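Side-chain contacts in ribonucleoside-diphosphate reductase subunit beta (PDB 2RCC), which probably forms the iron-binding small subunit of the class I enzyme that reduces ribonucleoside diphosphates to deoxyribonucleotides for DNA synthesis: residues A[31-36]-A[109-114]; A[256-261]-A[283-288]; A[291-294]-A[300-303]. All coordinates share one frame; numbering follows the deposited sequence.

Contact 1: residues A[31-36]-A[109-114]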
loop_
_atom_site.group_PDB
_atom_site.type_symbol
_atom_site.label_atom_id
_atom_site.label_comp_id
_atom_site.label_asym_id
_atom_site.label_seq_id
_atom_site.Cartn_x
_atom_site.Cartn_y
_atom_site.Cartn_z
ATOM N N LEU A 31 -1.495 -10.465 10.398
ATOM C CA LEU A 31 -2.704 -10.508 9.607
ATOM C C LEU A 31 -2.976 -11.867 8.938
ATOM O O LEU A 31 -2.288 -12.268 8.019
ATOM C CB LEU A 31 -2.699 -9.416 8.549
ATOM C CG LEU A 31 -3.848 -9.260 7.528
ATOM C CD1 LEU A 31 -5.268 -9.266 8.106
ATOM C CD2 LEU A 31 -3.571 -7.996 6.704
ATOM N N ASN A 32 -3.968 -12.548 9.494
ATOM C CA ASN A 32 -4.568 -13.760 8.963
ATOM C C ASN A 32 -5.865 -13.288 8.291
ATOM O O ASN A 32 -6.851 -12.993 8.969
ATOM C CB ASN A 32 -4.897 -14.722 10.102
ATOM C CG ASN A 32 -5.611 -15.981 9.634
ATOM O OD1 ASN A 32 -5.890 -16.159 8.436
ATOM N ND2 ASN A 32 -5.937 -16.869 10.605
ATOM N N TRP A 33 -5.889 -13.267 6.957
ATOM C CA TRP A 33 -7.064 -12.773 6.230
ATOM C C TRP A 33 -8.355 -13.595 6.469
ATOM O O TRP A 33 -9.442 -13.070 6.250
ATOM C CB TRP A 33 -6.782 -12.592 4.725
ATOM C CG TRP A 33 -6.121 -11.281 4.407
ATOM C CD1 TRP A 33 -4.793 -11.067 4.160
ATOM C CD2 TRP A 33 -6.754 -10.007 4.307
ATOM N NE1 TRP A 33 -4.575 -9.765 3.921
ATOM C CE2 TRP A 33 -5.751 -9.076 3.987
ATOM C CE3 TRP A 33 -8.086 -9.557 4.465
ATOM C CZ2 TRP A 33 -6.014 -7.708 3.829
ATOM C CZ3 TRP A 33 -8.357 -8.187 4.303
ATOM C CH2 TRP A 33 -7.334 -7.290 3.977
ATOM N N ASP A 34 -8.214 -14.839 6.923
ATOM C CA ASP A 34 -9.362 -15.668 7.321
ATOM C C ASP A 34 -9.774 -15.488 8.806
ATOM O O ASP A 34 -10.656 -16.195 9.285
ATOM C CB ASP A 34 -9.106 -17.128 6.923
ATOM C CG ASP A 34 -9.031 -17.295 5.389
ATOM O OD1 ASP A 34 -10.017 -16.926 4.699
ATOM O OD2 ASP A 34 -7.997 -17.766 4.855
ATOM N N ASP A 35 -9.213 -14.512 9.512
ATOM C CA ASP A 35 -9.553 -14.252 10.923
ATOM C C ASP A 35 -9.414 -12.770 11.188
ATOM O O ASP A 35 -8.448 -12.336 11.822
ATOM C CB ASP A 35 -8.663 -15.085 11.871
ATOM C CG ASP A 35 -8.954 -14.816 13.369
ATOM O OD1 ASP A 35 -10.132 -14.538 13.702
ATOM O OD2 ASP A 35 -8.018 -14.874 14.218
ATOM N N VAL A 36 -10.383 -11.997 10.677
ATOM C CA VAL A 36 -10.396 -10.522 10.812
ATOM C C VAL A 36 -11.683 -10.063 11.491
ATOM O O VAL A 36 -12.657 -10.817 11.632
ATOM C CB VAL A 36 -10.136 -9.771 9.467
ATOM C CG1 VAL A 36 -8.763 -10.234 8.809
ATOM C CG2 VAL A 36 -11.276 -9.943 8.479
ATOM N N ALA A 109 -5.384 -1.473 8.198
ATOM C CA ALA A 109 -4.053 -0.913 7.893
ATOM C C ALA A 109 -3.588 -1.427 6.543
ATOM O O ALA A 109 -3.088 -0.656 5.731
ATOM C CB ALA A 109 -3.063 -1.227 9.009
ATOM N N ALA A 110 -3.773 -2.720 6.265
ATOM C CA ALA A 110 -3.379 -3.280 4.967
ATOM C C ALA A 110 -4.160 -2.634 3.803
ATOM O O ALA A 110 -3.602 -2.320 2.719
ATOM C CB ALA A 110 -3.577 -4.794 4.961
ATOM N N LEU A 111 -5.447 -2.449 4.001
ATOM C CA LEU A 111 -6.275 -1.826 2.954
ATOM C C LEU A 111 -5.834 -0.377 2.702
ATOM O O LEU A 111 -5.863 0.091 1.581
ATOM C CB LEU A 111 -7.765 -1.975 3.275
ATOM C CG LEU A 111 -8.412 -3.362 3.208
ATOM C CD1 LEU A 111 -9.799 -3.315 3.904
ATOM C CD2 LEU A 111 -8.459 -3.839 1.734
HETATM N N MSE A 112 -5.378 0.309 3.731
HETATM C CA MSE A 112 -4.827 1.672 3.549
HETATM C C MSE A 112 -3.555 1.638 2.707
HETATM O O MSE A 112 -3.342 2.527 1.897
HETATM C CB MSE A 112 -4.609 2.381 4.878
HETATM C CG MSE A 112 -5.854 2.717 5.663
HETATM SE SE MSE A 112 -7.180 3.742 4.696
HETATM C CE MSE A 112 -6.200 5.424 4.409
ATOM N N SER A 113 -2.749 0.581 2.848
ATOM C CA SER A 113 -1.580 0.387 2.000
ATOM C C SER A 113 -2.001 0.208 0.525
ATOM O O SER A 113 -1.414 0.818 -0.362
ATOM C CB SER A 113 -0.718 -0.788 2.499
ATOM O OG SER A 113 0.317 -1.086 1.610
ATOM N N VAL A 114 -3.010 -0.624 0.281
ATOM C CA VAL A 114 -3.534 -0.841 -1.061
ATOM C C VAL A 114 -4.074 0.505 -1.596
ATOM O O VAL A 114 -3.752 0.861 -2.706
ATOM C CB VAL A 114 -4.639 -1.941 -1.103
ATOM C CG1 VAL A 114 -5.242 -2.050 -2.517
ATOM C CG2 VAL A 114 -4.129 -3.279 -0.561
#
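Leu31 holds its CG anti to the backbone N (chi1 178°), which carries CD2 to Ala110 of helix 106-133, while chi2 of Trp33, near 101°, turns the indole so that its six-membered ring reaches the same helix. This is where an N-terminal loop packs on a long helix of the ferritin-like bundle, at the interface with the second subunit. The methyl of Ala110 sits at the junction: its CB is 3.6 Å from Leu31 CD2 and 4.0 Å from Trp33 CZ2. Leu31 CD2 also lies over one face of the indole, 3.2 Å above its plane and displaced toward the rim, so the leucine packs on the indole as well as on the helix. Leu111 comes from another direction, its CG near the plane of the indole at the ring edge, 4.1 Å from Trp33 CH2. Tyr42 and Tyr45 of helix 41-50 meet the indole as well, and Leu111 also touches Tyr45. Trp33 N is hydrogen-bonded to Ser127 OG, and Leu31 O to Asn123 ND2, both of the second subunit. The loop's bend is a type I beta turn from Asn32 to Asp35, combined with an Asx turn in which Asp34 N donates to Asn32 OD1 over 3.1 Å, the nitrogen standing well above the carboxamide plane.

Contact 2: residues A[256-261]-A[283-288]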
loop_
_atom_site.group_PDB
_atom_site.type_symbol
_atom_site.label_atom_id
_atom_site.label_comp_id
_atom_site.label_asym_id
_atom_site.label_seq_id
_atom_site.Cartn_x
_atom_site.Cartn_y
_atom_site.Cartn_z
ATOM N N LYS A 256 -20.677 22.564 2.280
ATOM C CA LYS A 256 -19.523 23.444 1.997
ATOM C C LYS A 256 -18.687 22.876 0.870
ATOM O O LYS A 256 -18.239 23.615 -0.022
ATOM C CB LYS A 256 -18.664 23.628 3.254
ATOM C CG LYS A 256 -17.531 24.636 3.109
ATOM N N ALA A 257 -18.478 21.553 0.921
ATOM C CA ALA A 257 -17.762 20.843 -0.098
ATOM C C ALA A 257 -18.482 20.898 -1.479
ATOM O O ALA A 257 -17.836 21.108 -2.490
ATOM C CB ALA A 257 -17.537 19.411 0.355
ATOM N N ALA A 258 -19.791 20.692 -1.497
ATOM C CA ALA A 258 -20.623 20.828 -2.708
ATOM C C ALA A 258 -20.511 22.248 -3.298
ATOM O O ALA A 258 -20.364 22.405 -4.496
ATOM C CB ALA A 258 -22.071 20.514 -2.395
ATOM N N ASP A 259 -20.593 23.269 -2.450
ATOM C CA ASP A 259 -20.422 24.656 -2.873
ATOM C C ASP A 259 -19.039 24.917 -3.476
ATOM O O ASP A 259 -18.935 25.594 -4.496
ATOM C CB ASP A 259 -20.638 25.633 -1.701
ATOM C CG ASP A 259 -22.083 25.725 -1.244
ATOM O OD1 ASP A 259 -22.980 25.270 -1.969
ATOM O OD2 ASP A 259 -22.321 26.259 -0.125
ATOM N N LEU A 260 -17.981 24.381 -2.853
ATOM C CA LEU A 260 -16.617 24.536 -3.369
ATOM C C LEU A 260 -16.465 23.856 -4.718
ATOM O O LEU A 260 -15.825 24.401 -5.596
ATOM C CB LEU A 260 -15.555 23.998 -2.391
ATOM C CG LEU A 260 -15.271 24.902 -1.183
ATOM C CD1 LEU A 260 -14.495 24.162 -0.084
ATOM C CD2 LEU A 260 -14.529 26.155 -1.620
ATOM N N GLU A 261 -17.060 22.681 -4.879
ATOM C CA GLU A 261 -17.015 21.975 -6.174
ATOM C C GLU A 261 -17.701 22.803 -7.254
ATOM O O GLU A 261 -17.148 22.964 -8.329
ATOM C CB GLU A 261 -17.633 20.579 -6.038
ATOM C CG GLU A 261 -17.597 19.710 -7.303
ATOM C CD GLU A 261 -16.209 19.374 -7.814
ATOM O OE1 GLU A 261 -15.203 19.512 -7.103
ATOM O OE2 GLU A 261 -16.113 18.947 -8.968
ATOM N N THR A 283 -26.786 20.658 -10.072
ATOM C CA THR A 283 -27.755 19.715 -9.514
ATOM C C THR A 283 -27.098 18.347 -9.323
ATOM O O THR A 283 -27.349 17.697 -8.329
ATOM C CB THR A 283 -28.994 19.579 -10.374
ATOM O OG1 THR A 283 -29.529 20.878 -10.625
ATOM C CG2 THR A 283 -30.085 18.698 -9.705
ATOM N N TYR A 284 -26.279 17.930 -10.275
ATOM C CA TYR A 284 -25.521 16.672 -10.182
ATOM C C TYR A 284 -24.560 16.675 -8.983
ATOM O O TYR A 284 -24.474 15.684 -8.255
ATOM C CB TYR A 284 -24.799 16.370 -11.518
ATOM C CG TYR A 284 -23.810 15.226 -11.467
ATOM C CD1 TYR A 284 -24.235 13.915 -11.251
ATOM C CD2 TYR A 284 -22.443 15.451 -11.648
ATOM C CE1 TYR A 284 -23.305 12.859 -11.191
ATOM C CE2 TYR A 284 -21.535 14.423 -11.603
ATOM C CZ TYR A 284 -21.964 13.132 -11.389
ATOM O OH TYR A 284 -21.018 12.138 -11.344
ATOM N N ILE A 285 -23.868 17.788 -8.752
ATOM C CA ILE A 285 -22.996 17.911 -7.558
ATOM C C ILE A 285 -23.837 17.792 -6.250
ATOM O O ILE A 285 -23.408 17.126 -5.308
ATOM C CB ILE A 285 -22.195 19.234 -7.570
ATOM C CG1 ILE A 285 -21.218 19.244 -8.757
ATOM C CG2 ILE A 285 -21.426 19.467 -6.217
ATOM C CD1 ILE A 285 -20.739 20.650 -9.143
ATOM N N SER A 286 -25.020 18.394 -6.204
ATOM C CA SER A 286 -25.926 18.270 -5.026
ATOM C C SER A 286 -26.367 16.829 -4.801
ATOM O O SER A 286 -26.395 16.327 -3.655
ATOM C CB SER A 286 -27.175 19.146 -5.158
ATOM O OG SER A 286 -26.828 20.514 -5.153
ATOM N N PHE A 287 -26.737 16.185 -5.901
ATOM C CA PHE A 287 -27.100 14.765 -5.919
ATOM C C PHE A 287 -25.962 13.884 -5.349
ATOM O O PHE A 287 -26.219 12.954 -4.568
ATOM C CB PHE A 287 -27.427 14.372 -7.365
ATOM C CG PHE A 287 -27.792 12.936 -7.549
ATOM C CD1 PHE A 287 -29.089 12.509 -7.302
ATOM C CD2 PHE A 287 -26.858 12.013 -8.004
ATOM C CE1 PHE A 287 -29.447 11.191 -7.495
ATOM C CE2 PHE A 287 -27.218 10.682 -8.194
ATOM C CZ PHE A 287 -28.522 10.282 -7.942
ATOM N N ILE A 288 -24.712 14.153 -5.732
ATOM C CA ILE A 288 -23.560 13.400 -5.186
ATOM C C ILE A 288 -23.421 13.656 -3.696
ATOM O O ILE A 288 -23.196 12.701 -2.943
ATOM C CB ILE A 288 -22.200 13.721 -5.879
ATOM C CG1 ILE A 288 -22.235 13.401 -7.384
ATOM C CG2 ILE A 288 -21.066 12.926 -5.245
ATOM C CD1 ILE A 288 -22.785 12.044 -7.705
#
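This is a buried helix-helix contact between successive helices, 244-268 and 278-295, in the C-terminal half of the ferritin-like helical fold. It is built around one side chain: Ile285 points at the other helix and meets both Ala258 and Glu261, residues about one turn apart. The small side chain of Ala258 is compatible with a close approach of the backbones, and the CA atoms of Ala258 and Ile285 are 6.1 Å apart. Ile285 CG2 lies against the helix backbone, 3.6 Å from the carbonyl oxygen Ala258 O, with Ala258 CB also in contact, and it stands 4.0 Å from Glu261 CB. The longer branch, CG1 and CD1, meets Glu261 CG, which Ile285 CD1 approaches to 3.8 Å, the two side chains crossing at about a right angle. Glu261 therefore offers its aliphatic part to the isoleucine, and the bend at chi2 (62°) turns its carboxylate aside to polar partners. There OE1 forms a salt bridge with Arg155 and accepts from Phe190 N, and OE2 is bonded to Ser192, so both oxygens of this buried acid are satisfied. With an alanine at Ile285 the CG2 and CD1 branches would be gone, which is likely to open a gap between the two helices and leave Ala258 and the methylenes of Glu261 without their apolar neighbour. A polar link joins the same pair of helices beside the apolar one, from Lys262 NZ to Ser286 OG. Within the isoleucine-glutamate pair the inner methylene takes part as well, Ile285 CG1 standing 3.9 Å from Glu261 CG.

Contact 3: residues A[291-294]-A[300-303]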
loop_
_atom_site.group_PDB
_atom_site.type_symbol
_atom_site.label_atom_id
_atom_site.label_comp_id
_atom_site.label_asym_id
_atom_site.label_seq_id
_atom_site.Cartn_x
_atom_site.Cartn_y
_atom_site.Cartn_z
ATOM N N LYS A 291 -25.953 11.501 -2.051
ATOM C CA LYS A 291 -25.564 10.089 -2.079
ATOM C C LYS A 291 -24.571 9.750 -0.954
ATOM O O LYS A 291 -24.726 8.731 -0.276
ATOM C CB LYS A 291 -24.980 9.730 -3.453
ATOM C CG LYS A 291 -24.540 8.280 -3.618
ATOM C CD LYS A 291 -23.870 8.054 -4.969
ATOM N N ARG A 292 -23.550 10.582 -0.786
ATOM C CA ARG A 292 -22.562 10.403 0.280
ATOM C C ARG A 292 -23.180 10.491 1.653
ATOM O O ARG A 292 -22.790 9.738 2.540
ATOM C CB ARG A 292 -21.409 11.405 0.188
ATOM C CG ARG A 292 -20.603 11.366 -1.164
ATOM C CD ARG A 292 -20.411 9.914 -1.735
ATOM N NE ARG A 292 -19.751 9.915 -3.028
ATOM C CZ ARG A 292 -19.601 8.864 -3.835
ATOM N NH1 ARG A 292 -20.127 7.686 -3.593
ATOM N NH2 ARG A 292 -18.967 9.032 -4.962
ATOM N N ALA A 293 -24.098 11.428 1.841
ATOM C CA ALA A 293 -24.789 11.555 3.109
ATOM C C ALA A 293 -25.531 10.248 3.438
ATOM O O ALA A 293 -25.433 9.753 4.557
ATOM C CB ALA A 293 -25.742 12.752 3.062
ATOM N N VAL A 294 -26.235 9.692 2.450
ATOM C CA VAL A 294 -26.955 8.427 2.583
ATOM C C VAL A 294 -26.002 7.289 2.880
ATOM O O VAL A 294 -26.277 6.496 3.783
ATOM C CB VAL A 294 -27.800 8.113 1.338
ATOM C CG1 VAL A 294 -28.431 6.728 1.441
ATOM C CG2 VAL A 294 -28.900 9.167 1.180
ATOM N N LYS A 300 -30.012 13.647 3.971
ATOM C CA LYS A 300 -29.624 14.345 2.744
ATOM C C LYS A 300 -29.567 15.856 2.949
ATOM O O LYS A 300 -30.558 16.419 3.378
ATOM C CB LYS A 300 -30.641 14.066 1.632
ATOM C CG LYS A 300 -30.663 12.650 1.156
ATOM C CD LYS A 300 -31.630 12.487 0.018
ATOM C CE LYS A 300 -31.587 11.072 -0.549
ATOM N NZ LYS A 300 -32.613 10.834 -1.596
ATOM N N PRO A 301 -28.420 16.522 2.658
ATOM C CA PRO A 301 -28.442 17.996 2.779
ATOM C C PRO A 301 -29.402 18.712 1.807
ATOM O O PRO A 301 -29.885 19.800 2.130
ATOM C CB PRO A 301 -26.988 18.404 2.495
ATOM C CG PRO A 301 -26.310 17.203 1.911
ATOM C CD PRO A 301 -27.092 16.003 2.278
ATOM N N TYR A 302 -29.699 18.099 0.656
ATOM C CA TYR A 302 -30.554 18.677 -0.382
ATOM C C TYR A 302 -31.712 17.725 -0.677
ATOM O O TYR A 302 -31.832 17.218 -1.796
ATOM C CB TYR A 302 -29.741 18.959 -1.663
ATOM C CG TYR A 302 -28.486 19.758 -1.413
ATOM C CD1 TYR A 302 -28.559 21.100 -1.068
ATOM C CD2 TYR A 302 -27.219 19.164 -1.504
ATOM C CE1 TYR A 302 -27.407 21.839 -0.817
ATOM C CE2 TYR A 302 -26.051 19.900 -1.257
ATOM C CZ TYR A 302 -26.162 21.238 -0.922
ATOM O OH TYR A 302 -25.042 21.982 -0.678
ATOM N N PRO A 303 -32.645 17.564 0.293
ATOM C CA PRO A 303 -33.758 16.619 0.102
ATOM C C PRO A 303 -34.583 16.873 -1.143
ATOM O O PRO A 303 -35.110 15.922 -1.691
ATOM C CB PRO A 303 -34.601 16.772 1.373
ATOM C CG PRO A 303 -34.214 18.078 1.938
ATOM C CD PRO A 303 -32.772 18.291 1.566
#
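After the C-terminal end of helix 278-295 the chain doubles back, and this contact lays the returning loop, residues 300-303, against the last turns of that helix in the ferritin-like fold. Ala293 points toward the loop and provides the buried part of the contact. The alanine CB meets the proline at Pro301 CD, 3.6 Å away, and is also 4.2 Å from Lys300 CA, so the methyl faces both the proline and the backbone just before it. The other half of the contact lies at the surface, where Val294 and Lys300 run side by side and point the same way. With Val294 CG1 anti to the backbone N (chi1 174°), the second methyl, CG2, is placed alongside the lysine chain. Because Lys300 is extended beyond CG, alternate methylenes come past that methyl, and the apolar stem of the lysine is used for packing. The loop is also bonded to the helix one turn earlier, where Asn290 ND2 donates to Tyr302 O. Lys251 and Met255 of helix 244-268 meet Pro301, so the loop touches two helices, and Leu254 of that helix separately packs on Ala293. At the surface, Val294 CG2 stands 3.7 Å from Lys300 CE and 3.9 Å from Lys300 CG.

Contacts 2 and 3 are neighbours, their centres about 10 Å apart, and both draw on helix 278-295. Tyr302 connects them: its CD2 lies 3.7 Å from Ser286 CB, and its OH is 3.7 Å from Ala258 CB. Contact 1 stands apart, with its centre about 33 Å from that of contact 2, on the opposite side of the chain's centre, and it alone of the three adjoins the second subunit. Contacts 1 and 2 each come within about 10 Å of a probable iron ligand: the side chain of Leu111 in contact 1 is about 8 Å from that of His223, and that of Glu261 in contact 2 about 10 Å from that of Glu220. Contact 3 lies away from the probable di-iron site.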